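Local coordinates for CDP-glucose 4,6-dehydratase (Salmonella enterica subsp. enterica serovar Typhi, PDB 1WVG), which catalyses the NAD+-dependent conversion of CDP-D-glucose to CDP-4-dehydro-6-deoxy-D-glucose and water, an early step in making a dideoxysugar for the lipopolysaccharide O-antigen, at residues Tyr181-Arg192 against Leu249-Trp260; Val108-Lys119 against Val167-Phe176. All coordinates share one frame; numbering follows the deposited sequence. Where two conformers were deposited one is given.

Of the segments in contact, helix 100-121 comes first and leads into strand 126-130; helix 156-175 then returns to lie beside helix 100-121, and contact 2 (108-119 with 167-176) closes that loop. The chain turns through helix 181-184 into strand 187-197, and contact 1 (181-192 with 249-260) closes a second, longer excursion when strand 259-262 pairs with it. The two loops neither nest nor cross; they follow in series. Contact 2 joins two helices covering one face of the Rossmann-type sheet, whereas contact 1 extends that sheet by a parallel strand. They meet where Arg172 NE probably donates to Leu188 O and Ala168 packs on Ser190.

Contact 1. Residues Tyr181-Arg192 against Leu249-Trp260; sequences YEQHGVGLASVR and LYTEGAKFSEGW
The Tyr181 ring lies with one face against the start of helix 253-256, where Ala254 N sits 3.7 Å above the ring plane, toward the rim. With CG anti to the backbone N (chi1 180°), the ring reaches across to this turn; Ala254 CB comes up beside CD2, and Gly253 N donates a weak hydrogen bond to Tyr181 OH. Val186 N, from the ring's own segment, lies in plane at the edge. Trp260 meets Ala189 with an edge: CD1 lies 4.0 Å from Ala189 CB, which also touches Leu249 CD1. The indole orientation is fixed from within its own segment, since NE1 donates to Phe256 O at 3.1 Å along a nearly straight line (173°), with the acceptor in the ring plane. Glu258 N reaches the same oxygen from the same face of the carbonyl. Over one face of the Arg192 guanidinium lies Gly259 CA, while salt bridging to Glu165 holds its NH2.

From Ser190 onward the backbones pair as parallel strands. Ser190 N donates to Glu258 O, Trp260 N to Ser190 O at 2.9 Å, and Arg192 N to Trp260 O at 2.8 Å. Before the pairing starts, the bare backbone of Gly187 lets Leu249 CD2 approach its CA to 3.5 Å, and the CA atoms of Gly187 and Gly253 come within 3.9 Å. Ser257, centre of an inverse gamma turn, places OG 3.0 Å from Leu188 O, and a water links OG to Val186 O.

Strand 187-197 hydrogen-bonds on its other side to strand 126-130, so strand 259-262 extends the parallel Rossmann-type sheet. Helix 308-314 packs against Trp260 and Phe256, and its Lys309 pairs with Glu258 and makes a cation-pi contact with Trp260.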
loop_
_atom_site.group_PDB
_atom_site.type_symbol
_atom_site.label_atom_id
_atom_site.label_comp_id
_atom_site.label_asym_id
_atom_site.label_seq_id
_atom_site.Cartn_x
_atom_site.Cartn_y
_atom_site.Cartn_z
ATOM N N TYR A 181 20.469 20.118 10.610
ATOM C CA TYR A 181 21.017 19.533 11.830
ATOM C C TYR A 181 22.031 20.410 12.561
ATOM O O TYR A 181 21.982 20.603 13.788
ATOM C CB TYR A 181 21.573 18.115 11.608
ATOM C CG TYR A 181 22.163 17.458 12.844
ATOM C CD1 TYR A 181 21.598 17.559 14.117
ATOM C CD2 TYR A 181 23.310 16.680 12.707
ATOM C CE1 TYR A 181 22.179 16.930 15.221
ATOM C CE2 TYR A 181 23.901 16.037 13.794
ATOM C CZ TYR A 181 23.339 16.169 15.063
ATOM O OH TYR A 181 23.953 15.536 16.121
ATOM N N GLU A 182 22.957 20.914 11.762
ATOM C CA GLU A 182 24.043 21.760 12.211
ATOM C C GLU A 182 23.545 23.058 12.794
ATOM O O GLU A 182 24.240 23.810 13.484
ATOM C CB GLU A 182 25.047 22.027 11.057
ATOM C CG GLU A 182 25.871 20.772 10.686
ATOM C CD GLU A 182 26.943 20.407 11.712
ATOM O OE1 GLU A 182 27.502 21.233 12.432
ATOM O OE2 GLU A 182 27.200 19.114 11.736
ATOM N N GLN A 183 22.307 23.310 12.479
ATOM C CA GLN A 183 21.695 24.516 12.927
ATOM C C GLN A 183 20.996 24.298 14.269
ATOM O O GLN A 183 20.913 25.198 15.103
ATOM C CB GLN A 183 20.781 24.978 11.791
ATOM C CG GLN A 183 20.285 26.432 11.894
ATOM C CD GLN A 183 18.803 26.516 11.545
ATOM O OE1 GLN A 183 18.419 26.554 10.346
ATOM N NE2 GLN A 183 17.949 26.480 12.587
ATOM N N HIS A 184 20.518 23.076 14.508
ATOM C CA HIS A 184 19.832 22.791 15.768
ATOM C C HIS A 184 20.559 21.813 16.690
ATOM O O HIS A 184 20.461 21.882 17.911
ATOM C CB HIS A 184 18.330 22.467 15.558
ATOM C CG HIS A 184 18.188 21.292 14.661
ATOM N ND1 HIS A 184 17.718 21.447 13.377
ATOM C CD2 HIS A 184 18.504 19.976 14.871
ATOM C CE1 HIS A 184 17.730 20.243 12.840
ATOM N NE2 HIS A 184 18.194 19.336 13.700
ATOM N N GLY A 185 21.316 20.910 16.088
ATOM C CA GLY A 185 22.077 19.931 16.824
ATOM C C GLY A 185 21.221 18.863 17.498
ATOM O O GLY A 185 21.750 18.104 18.327
ATOM N N VAL A 186 19.920 18.792 17.119
ATOM C CA VAL A 186 19.012 17.802 17.729
ATOM C C VAL A 186 18.755 16.446 17.046
ATOM O O VAL A 186 18.345 16.368 15.913
ATOM C CB VAL A 186 17.668 18.363 18.168
ATOM C CG1 VAL A 186 16.907 17.230 18.853
ATOM C CG2 VAL A 186 17.855 19.465 19.187
ATOM N N GLY A 187 18.950 15.342 17.759
ATOM C CA GLY A 187 18.646 14.021 17.237
ATOM C C GLY A 187 17.331 13.583 17.909
ATOM O O GLY A 187 17.199 13.637 19.128
ATOM N N LEU A 188 16.327 13.162 17.139
ATOM C CA LEU A 188 15.092 12.761 17.789
ATOM C C LEU A 188 14.610 11.465 17.223
ATOM O O LEU A 188 14.385 11.374 16.020
ATOM C CB LEU A 188 14.040 13.813 17.481
ATOM C CG LEU A 188 12.597 13.459 17.840
ATOM C CD1 LEU A 188 12.408 13.124 19.321
ATOM C CD2 LEU A 188 11.758 14.698 17.530
ATOM N N ALA A 189 14.455 10.469 18.072
ATOM C CA ALA A 189 13.965 9.189 17.624
ATOM C C ALA A 189 12.698 8.843 18.376
ATOM O O ALA A 189 12.591 9.238 19.523
ATOM C CB ALA A 189 14.979 8.092 17.953
ATOM N N SER A 190 11.766 8.130 17.691
ATOM C CA SER A 190 10.514 7.570 18.227
ATOM C C SER A 190 10.765 6.102 18.304
ATOM O O SER A 190 11.180 5.494 17.337
ATOM C CB SER A 190 9.264 7.836 17.427
ATOM O OG SER A 190 8.908 9.199 17.621
ATOM N N VAL A 191 10.606 5.560 19.501
ATOM C CA VAL A 191 10.887 4.180 19.754
ATOM C C VAL A 191 9.614 3.466 20.143
ATOM O O VAL A 191 8.846 3.955 20.969
ATOM C CB VAL A 191 11.995 4.068 20.796
ATOM C CG1 VAL A 191 13.260 4.644 20.172
ATOM C CG2 VAL A 191 11.580 4.966 21.936
ATOM N N ARG A 192 9.399 2.331 19.491
ATOM C CA ARG A 192 8.202 1.555 19.676
ATOM C C ARG A 192 8.533 0.219 20.228
ATOM O O ARG A 192 9.034 -0.659 19.481
ATOM C CB ARG A 192 7.451 1.386 18.345
ATOM C CG ARG A 192 7.409 2.702 17.606
ATOM C CD ARG A 192 7.226 2.559 16.113
ATOM N NE ARG A 192 7.307 3.899 15.568
ATOM C CZ ARG A 192 7.364 4.197 14.279
ATOM N NH1 ARG A 192 7.303 3.236 13.345
ATOM N NH2 ARG A 192 7.473 5.500 13.921
ATOM N N LEU A 249 22.341 8.774 18.586
ATOM C CA LEU A 249 21.802 10.108 18.301
ATOM C C LEU A 249 22.754 11.171 18.803
ATOM O O LEU A 249 22.822 12.277 18.273
ATOM C CB LEU A 249 20.422 10.391 18.965
ATOM C CG LEU A 249 19.222 9.727 18.281
ATOM C CD1 LEU A 249 18.025 9.699 19.252
ATOM C CD2 LEU A 249 18.867 10.503 17.007
ATOM N N TYR A 250 23.453 10.827 19.877
ATOM C CA TYR A 250 24.375 11.775 20.478
ATOM C C TYR A 250 25.417 12.267 19.495
ATOM O O TYR A 250 25.693 13.467 19.361
ATOM C CB TYR A 250 25.076 11.193 21.707
ATOM C CG TYR A 250 25.433 12.309 22.642
ATOM C CD1 TYR A 250 24.554 12.678 23.659
ATOM C CD2 TYR A 250 26.642 13.001 22.521
ATOM C CE1 TYR A 250 24.865 13.713 24.545
ATOM C CE2 TYR A 250 26.972 14.037 23.401
ATOM C CZ TYR A 250 26.075 14.398 24.413
ATOM O OH TYR A 250 26.368 15.428 25.287
ATOM N N THR A 251 25.978 11.310 18.790
ATOM C CA THR A 251 26.966 11.663 17.819
ATOM C C THR A 251 26.529 11.774 16.333
ATOM O O THR A 251 27.130 12.552 15.593
ATOM C CB THR A 251 28.193 10.845 18.131
ATOM O OG1 THR A 251 27.774 9.504 18.307
ATOM C CG2 THR A 251 28.711 11.438 19.444
ATOM N N GLU A 252 25.467 11.040 15.905
ATOM C CA GLU A 252 24.904 11.035 14.530
ATOM C C GLU A 252 23.402 11.254 14.508
ATOM O O GLU A 252 22.592 10.433 14.049
ATOM C CB GLU A 252 25.249 9.767 13.739
ATOM C CG GLU A 252 26.687 9.290 14.019
ATOM C CD GLU A 252 27.014 7.976 13.365
ATOM O OE1 GLU A 252 26.859 7.758 12.176
ATOM O OE2 GLU A 252 27.436 7.080 14.211
ATOM N N GLY A 253 23.065 12.403 15.043
ATOM C CA GLY A 253 21.698 12.810 15.162
ATOM C C GLY A 253 20.954 12.665 13.881
ATOM O O GLY A 253 19.990 11.920 13.807
ATOM N N ALA A 254 21.391 13.393 12.877
ATOM C CA ALA A 254 20.701 13.333 11.599
ATOM C C ALA A 254 20.361 11.923 11.163
ATOM O O ALA A 254 19.203 11.639 10.838
ATOM C CB ALA A 254 21.433 14.047 10.474
ATOM N N LYS A 255 21.378 11.054 11.181
ATOM C CA LYS A 255 21.292 9.656 10.766
ATOM C C LYS A 255 20.301 8.712 11.458
ATOM O O LYS A 255 19.738 7.814 10.808
ATOM C CB LYS A 255 22.661 8.994 10.802
ATOM C CG LYS A 255 22.675 7.666 10.048
ATOM C CD LYS A 255 23.804 6.724 10.447
ATOM C CE LYS A 255 24.757 6.361 9.313
ATOM N NZ LYS A 255 26.089 5.903 9.784
ATOM N N PHE A 256 20.129 8.825 12.782
ATOM C CA PHE A 256 19.229 7.899 13.458
ATOM C C PHE A 256 17.945 8.544 13.906
ATOM O O PHE A 256 17.205 7.959 14.656
ATOM C CB PHE A 256 19.935 7.263 14.651
ATOM C CG PHE A 256 21.125 6.519 14.162
ATOM C CD1 PHE A 256 22.373 7.144 14.155
ATOM C CD2 PHE A 256 21.000 5.204 13.701
ATOM C CE1 PHE A 256 23.484 6.454 13.671
ATOM C CE2 PHE A 256 22.091 4.505 13.184
ATOM C CZ PHE A 256 23.333 5.151 13.178
ATOM N N SER A 257 17.725 9.775 13.460
ATOM C CA SER A 257 16.561 10.592 13.781
ATOM C C SER A 257 15.318 10.113 13.016
ATOM O O SER A 257 14.882 10.723 12.041
ATOM C CB SER A 257 16.906 12.066 13.515
ATOM O OG SER A 257 15.911 12.948 14.005
ATOM N N GLU A 258 14.771 8.974 13.470
ATOM C CA GLU A 258 13.604 8.317 12.876
ATOM C C GLU A 258 12.894 7.356 13.841
ATOM O O GLU A 258 13.132 7.367 15.035
ATOM C CB GLU A 258 14.015 7.564 11.603
ATOM C CG GLU A 258 15.341 6.822 11.764
ATOM C CD GLU A 258 15.826 6.298 10.447
ATOM O OE1 GLU A 258 15.330 5.343 9.901
ATOM O OE2 GLU A 258 16.821 6.980 9.955
ATOM N N GLY A 259 12.042 6.495 13.315
ATOM C CA GLY A 259 11.319 5.554 14.131
ATOM C C GLY A 259 11.971 4.203 14.149
ATOM O O GLY A 259 12.507 3.734 13.145
ATOM N N TRP A 260 11.906 3.592 15.328
ATOM C CA TRP A 260 12.499 2.299 15.538
ATOM C C TRP A 260 11.625 1.376 16.365
ATOM O O TRP A 260 11.146 1.817 17.409
ATOM C CB TRP A 260 13.827 2.506 16.326
ATOM C CG TRP A 260 14.819 3.403 15.595
ATOM C CD1 TRP A 260 14.964 4.751 15.722
ATOM C CD2 TRP A 260 15.781 2.971 14.617
ATOM N NE1 TRP A 260 15.973 5.168 14.911
ATOM C CE2 TRP A 260 16.482 4.108 14.214
ATOM C CE3 TRP A 260 16.130 1.714 14.092
ATOM C CZ2 TRP A 260 17.513 4.017 13.279
ATOM C CZ3 TRP A 260 17.157 1.613 13.187
ATOM C CH2 TRP A 260 17.815 2.773 12.793
HETATM O O HOH W 1 22.520 14.744 18.072
HETATM O O HOH W 2 16.712 15.339 13.649
#

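Contact 2. Residues Val108-Lys119 against Val167-Phe176; sequences VMGTVHLLETVK and VASAFRNSFF
Leu115 and Phe171 meet at an oblique angle: CB of the leucine sits over one face of the phenyl ring, 3.7 Å from its centroid, in a CH-pi contact. The leucine reaches further with CD1, which lies 3.8 Å from Ala168 CA and also touches Phe171 CB. On the opposite face of the Phe171 ring is Phe175 CE1, so the ring is held between the two helices' side chains. Its outer end runs in beside the backbone of helix 100-121, bringing CE2 3.4 Å from Glu116 N, and the Val112 side chain crosses the phenylalanine at about a right angle, CG1 nearest CZ.

One turn earlier Val167 enters as a knob into the hole formed by Val108, Thr111, Val112 and Leu115. Its CG1, anti to the backbone N (chi1 163°), meets Thr111 CG2 at 3.8 Å and Val112 CG2 at 4.0 Å. Toward the C-terminal ends, Lys119 lays CD over a face of Phe175, and NZ stands 4.7 Å from the centroid, 23° off the normal, as a cation-pi partner. The same ammonium forms a salt bridge with Glu116 OE2 on the syn side of the carboxylate, which should help keep the charge over the ring. Phe176 turns its edge to Leu115 O.

The helix segments run nearly parallel, 21° apart with axes 10.2 Å from each other, as neighbours on one face of the Rossmann-type sheet, where Leu115 rests on Val127 and Phe176 on Leu188. Met109 and Ala170 pack on Met109 and Asn159 of a second subunit, consistent with the paired-helix dimer interface common among extended short-chain dehydrogenases/reductases.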
loop_
_atom_site.group_PDB
_atom_site.type_symbol
_atom_site.label_atom_id
_atom_site.label_comp_id
_atom_site.label_asym_id
_atom_site.label_seq_id
_atom_site.Cartn_x
_atom_site.Cartn_y
_atom_site.Cartn_z
ATOM N N VAL A 108 -0.740 13.064 24.113
ATOM C CA VAL A 108 -0.518 13.953 22.997
ATOM C C VAL A 108 0.134 15.309 23.356
ATOM O O VAL A 108 1.261 15.599 22.934
ATOM C CB VAL A 108 -1.804 14.082 22.198
ATOM C CG1 VAL A 108 -1.508 14.867 20.939
ATOM C CG2 VAL A 108 -2.366 12.687 21.884
ATOM N N MET A 109 -0.577 16.152 24.154
ATOM C CA MET A 109 -0.072 17.469 24.545
ATOM C C MET A 109 1.158 17.354 25.401
ATOM O O MET A 109 2.040 18.214 25.363
ATOM C CB MET A 109 -1.141 18.302 25.244
ATOM C CG MET A 109 -2.357 18.617 24.383
ATOM S SD MET A 109 -1.964 19.287 22.748
ATOM C CE MET A 109 -1.025 20.780 23.160
ATOM N N GLY A 110 1.234 16.261 26.163
ATOM C CA GLY A 110 2.428 16.047 26.956
ATOM C C GLY A 110 3.639 15.923 26.006
ATOM O O GLY A 110 4.724 16.439 26.273
ATOM N N THR A 111 3.472 15.232 24.859
ATOM C CA THR A 111 4.575 15.081 23.889
ATOM C C THR A 111 4.907 16.411 23.243
ATOM O O THR A 111 6.066 16.794 23.082
ATOM C CB THR A 111 4.175 14.060 22.821
ATOM O OG1 THR A 111 4.001 12.844 23.520
ATOM C CG2 THR A 111 5.298 13.905 21.791
ATOM N N VAL A 112 3.841 17.128 22.884
ATOM C CA VAL A 112 4.014 18.437 22.300
ATOM C C VAL A 112 4.795 19.343 23.247
ATOM O O VAL A 112 5.712 20.083 22.819
ATOM C CB VAL A 112 2.668 19.078 22.050
ATOM C CG1 VAL A 112 2.835 20.528 21.483
ATOM C CG2 VAL A 112 1.861 18.153 21.123
ATOM N N HIS A 113 4.379 19.294 24.525
ATOM C CA HIS A 113 5.030 20.134 25.515
ATOM C C HIS A 113 6.485 19.791 25.619
ATOM O O HIS A 113 7.389 20.632 25.629
ATOM C CB HIS A 113 4.409 19.987 26.913
ATOM C CG HIS A 113 3.063 20.587 26.910
ATOM N ND1 HIS A 113 2.169 20.376 27.953
ATOM C CD2 HIS A 113 2.463 21.364 25.966
ATOM C CE1 HIS A 113 1.046 21.042 27.646
ATOM N NE2 HIS A 113 1.196 21.653 26.456
ATOM N N LEU A 114 6.714 18.517 25.739
ATOM C CA LEU A 114 8.083 18.086 25.884
ATOM C C LEU A 114 8.910 18.528 24.702
ATOM O O LEU A 114 9.988 19.071 24.898
ATOM C CB LEU A 114 8.132 16.573 26.141
ATOM C CG LEU A 114 9.479 16.012 26.604
ATOM C CD1 LEU A 114 10.324 15.610 25.390
ATOM C CD2 LEU A 114 10.236 16.952 27.528
ATOM N N LEU A 115 8.396 18.334 23.471
ATOM C CA LEU A 115 9.145 18.726 22.263
ATOM C C LEU A 115 9.255 20.232 22.095
ATOM O O LEU A 115 10.307 20.736 21.670
ATOM C CB LEU A 115 8.709 18.020 20.974
ATOM C CG LEU A 115 8.719 16.505 21.105
ATOM C CD1 LEU A 115 8.046 15.822 19.907
ATOM C CD2 LEU A 115 10.137 15.967 21.315
ATOM N N GLU A 116 8.188 20.947 22.462
ATOM C CA GLU A 116 8.301 22.384 22.393
ATOM C C GLU A 116 9.332 22.843 23.420
ATOM O O GLU A 116 10.129 23.741 23.146
ATOM C CB GLU A 116 6.976 23.109 22.648
ATOM C CG GLU A 116 7.136 24.637 22.497
ATOM C CD GLU A 116 7.677 25.071 21.143
ATOM O OE1 GLU A 116 7.906 24.326 20.221
ATOM O OE2 GLU A 116 7.857 26.345 21.027
ATOM N N THR A 117 9.317 22.222 24.601
ATOM C CA THR A 117 10.277 22.574 25.666
ATOM C C THR A 117 11.722 22.334 25.228
ATOM O O THR A 117 12.645 23.117 25.473
ATOM C CB THR A 117 9.970 21.786 26.930
ATOM N N VAL A 118 11.920 21.220 24.544
ATOM C CA VAL A 118 13.229 20.896 24.058
ATOM C C VAL A 118 13.681 21.943 23.056
ATOM O O VAL A 118 14.837 22.360 23.040
ATOM C CB VAL A 118 13.219 19.508 23.440
ATOM C CG1 VAL A 118 14.515 19.261 22.642
ATOM C CG2 VAL A 118 13.122 18.496 24.582
ATOM N N LYS A 119 12.729 22.376 22.229
ATOM C CA LYS A 119 13.031 23.384 21.220
ATOM C C LYS A 119 13.481 24.687 21.863
ATOM O O LYS A 119 14.530 25.244 21.556
ATOM C CB LYS A 119 11.839 23.608 20.315
ATOM C CG LYS A 119 12.037 24.720 19.282
ATOM C CD LYS A 119 10.739 25.173 18.597
ATOM C CE LYS A 119 10.477 26.681 18.600
ATOM N NZ LYS A 119 9.079 27.040 18.273
ATOM N N VAL A 167 3.053 13.601 15.967
ATOM C CA VAL A 167 3.586 14.804 16.579
ATOM C C VAL A 167 5.095 14.893 16.473
ATOM O O VAL A 167 5.624 15.929 16.068
ATOM C CB VAL A 167 3.225 14.850 18.035
ATOM C CG1 VAL A 167 4.135 15.878 18.717
ATOM C CG2 VAL A 167 1.740 15.151 18.201
ATOM N N ALA A 168 5.782 13.820 16.881
ATOM C CA ALA A 168 7.249 13.789 16.826
ATOM C C ALA A 168 7.767 13.933 15.386
ATOM O O ALA A 168 8.759 14.606 15.089
ATOM C CB ALA A 168 7.765 12.482 17.408
ATOM N N SER A 169 7.136 13.287 14.428
ATOM C CA SER A 169 7.693 13.482 13.107
ATOM C C SER A 169 7.520 14.912 12.578
ATOM O O SER A 169 8.310 15.405 11.777
ATOM C CB SER A 169 7.301 12.336 12.182
ATOM O OG SER A 169 5.972 12.429 11.771
ATOM N N ALA A 170 6.468 15.619 13.027
ATOM C CA ALA A 170 6.218 16.995 12.605
ATOM C C ALA A 170 7.213 17.927 13.301
ATOM O O ALA A 170 7.710 18.911 12.741
ATOM C CB ALA A 170 4.756 17.424 12.758
ATOM N N PHE A 171 7.556 17.611 14.554
ATOM C CA PHE A 171 8.535 18.440 15.225
ATOM C C PHE A 171 9.865 18.232 14.529
ATOM O O PHE A 171 10.605 19.173 14.227
ATOM C CB PHE A 171 8.658 18.088 16.717
ATOM C CG PHE A 171 7.806 19.006 17.556
ATOM C CD1 PHE A 171 6.417 18.865 17.566
ATOM C CD2 PHE A 171 8.374 20.032 18.317
ATOM C CE1 PHE A 171 5.605 19.703 18.339
ATOM C CE2 PHE A 171 7.576 20.889 19.083
ATOM C CZ PHE A 171 6.189 20.717 19.100
ATOM N N ARG A 172 10.144 16.960 14.272
ATOM C CA ARG A 172 11.366 16.644 13.606
ATOM C C ARG A 172 11.475 17.402 12.310
ATOM O O ARG A 172 12.480 18.049 12.067
ATOM C CB ARG A 172 11.520 15.179 13.298
ATOM C CG ARG A 172 12.890 14.864 12.724
ATOM C CD ARG A 172 13.061 13.370 12.430
ATOM N NE ARG A 172 12.821 12.393 13.528
ATOM C CZ ARG A 172 11.779 11.525 13.562
ATOM N NH1 ARG A 172 10.848 11.508 12.602
ATOM N NH2 ARG A 172 11.636 10.649 14.574
ATOM N N ASN A 173 10.428 17.310 11.485
ATOM C CA ASN A 173 10.376 17.964 10.178
ATOM C C ASN A 173 10.527 19.467 10.227
ATOM O O ASN A 173 11.376 20.058 9.540
ATOM C CB ASN A 173 9.118 17.604 9.352
ATOM C CG ASN A 173 9.275 16.307 8.581
ATOM O OD1 ASN A 173 10.396 15.955 8.159
ATOM N ND2 ASN A 173 8.157 15.598 8.395
ATOM N N SER A 174 9.717 20.076 11.048
ATOM C CA SER A 174 9.686 21.518 11.181
ATOM C C SER A 174 10.751 22.184 12.019
ATOM O O SER A 174 11.092 23.345 11.746
ATOM C CB SER A 174 8.400 21.916 11.873
ATOM O OG SER A 174 7.302 21.224 11.347
ATOM N N PHE A 175 11.187 21.489 13.073
ATOM C CA PHE A 175 12.134 22.095 13.978
ATOM C C PHE A 175 13.479 21.423 14.198
ATOM O O PHE A 175 14.440 22.093 14.556
ATOM C CB PHE A 175 11.417 22.324 15.302
ATOM C CG PHE A 175 10.056 22.970 15.176
ATOM C CD1 PHE A 175 8.917 22.324 15.660
ATOM C CD2 PHE A 175 9.892 24.243 14.622
ATOM C CE1 PHE A 175 7.649 22.909 15.591
ATOM C CE2 PHE A 175 8.629 24.832 14.530
ATOM C CZ PHE A 175 7.498 24.168 15.009
ATOM N N PHE A 176 13.555 20.115 14.035
ATOM C CA PHE A 176 14.815 19.393 14.226
ATOM C C PHE A 176 15.159 18.706 12.914
ATOM O O PHE A 176 15.501 17.520 12.875
ATOM C CB PHE A 176 14.676 18.313 15.349
ATOM C CG PHE A 176 14.046 18.873 16.610
ATOM C CD1 PHE A 176 12.864 18.329 17.124
ATOM C CD2 PHE A 176 14.614 19.951 17.294
ATOM C CE1 PHE A 176 12.251 18.853 18.266
ATOM C CE2 PHE A 176 14.020 20.480 18.445
ATOM C CZ PHE A 176 12.835 19.927 18.941
#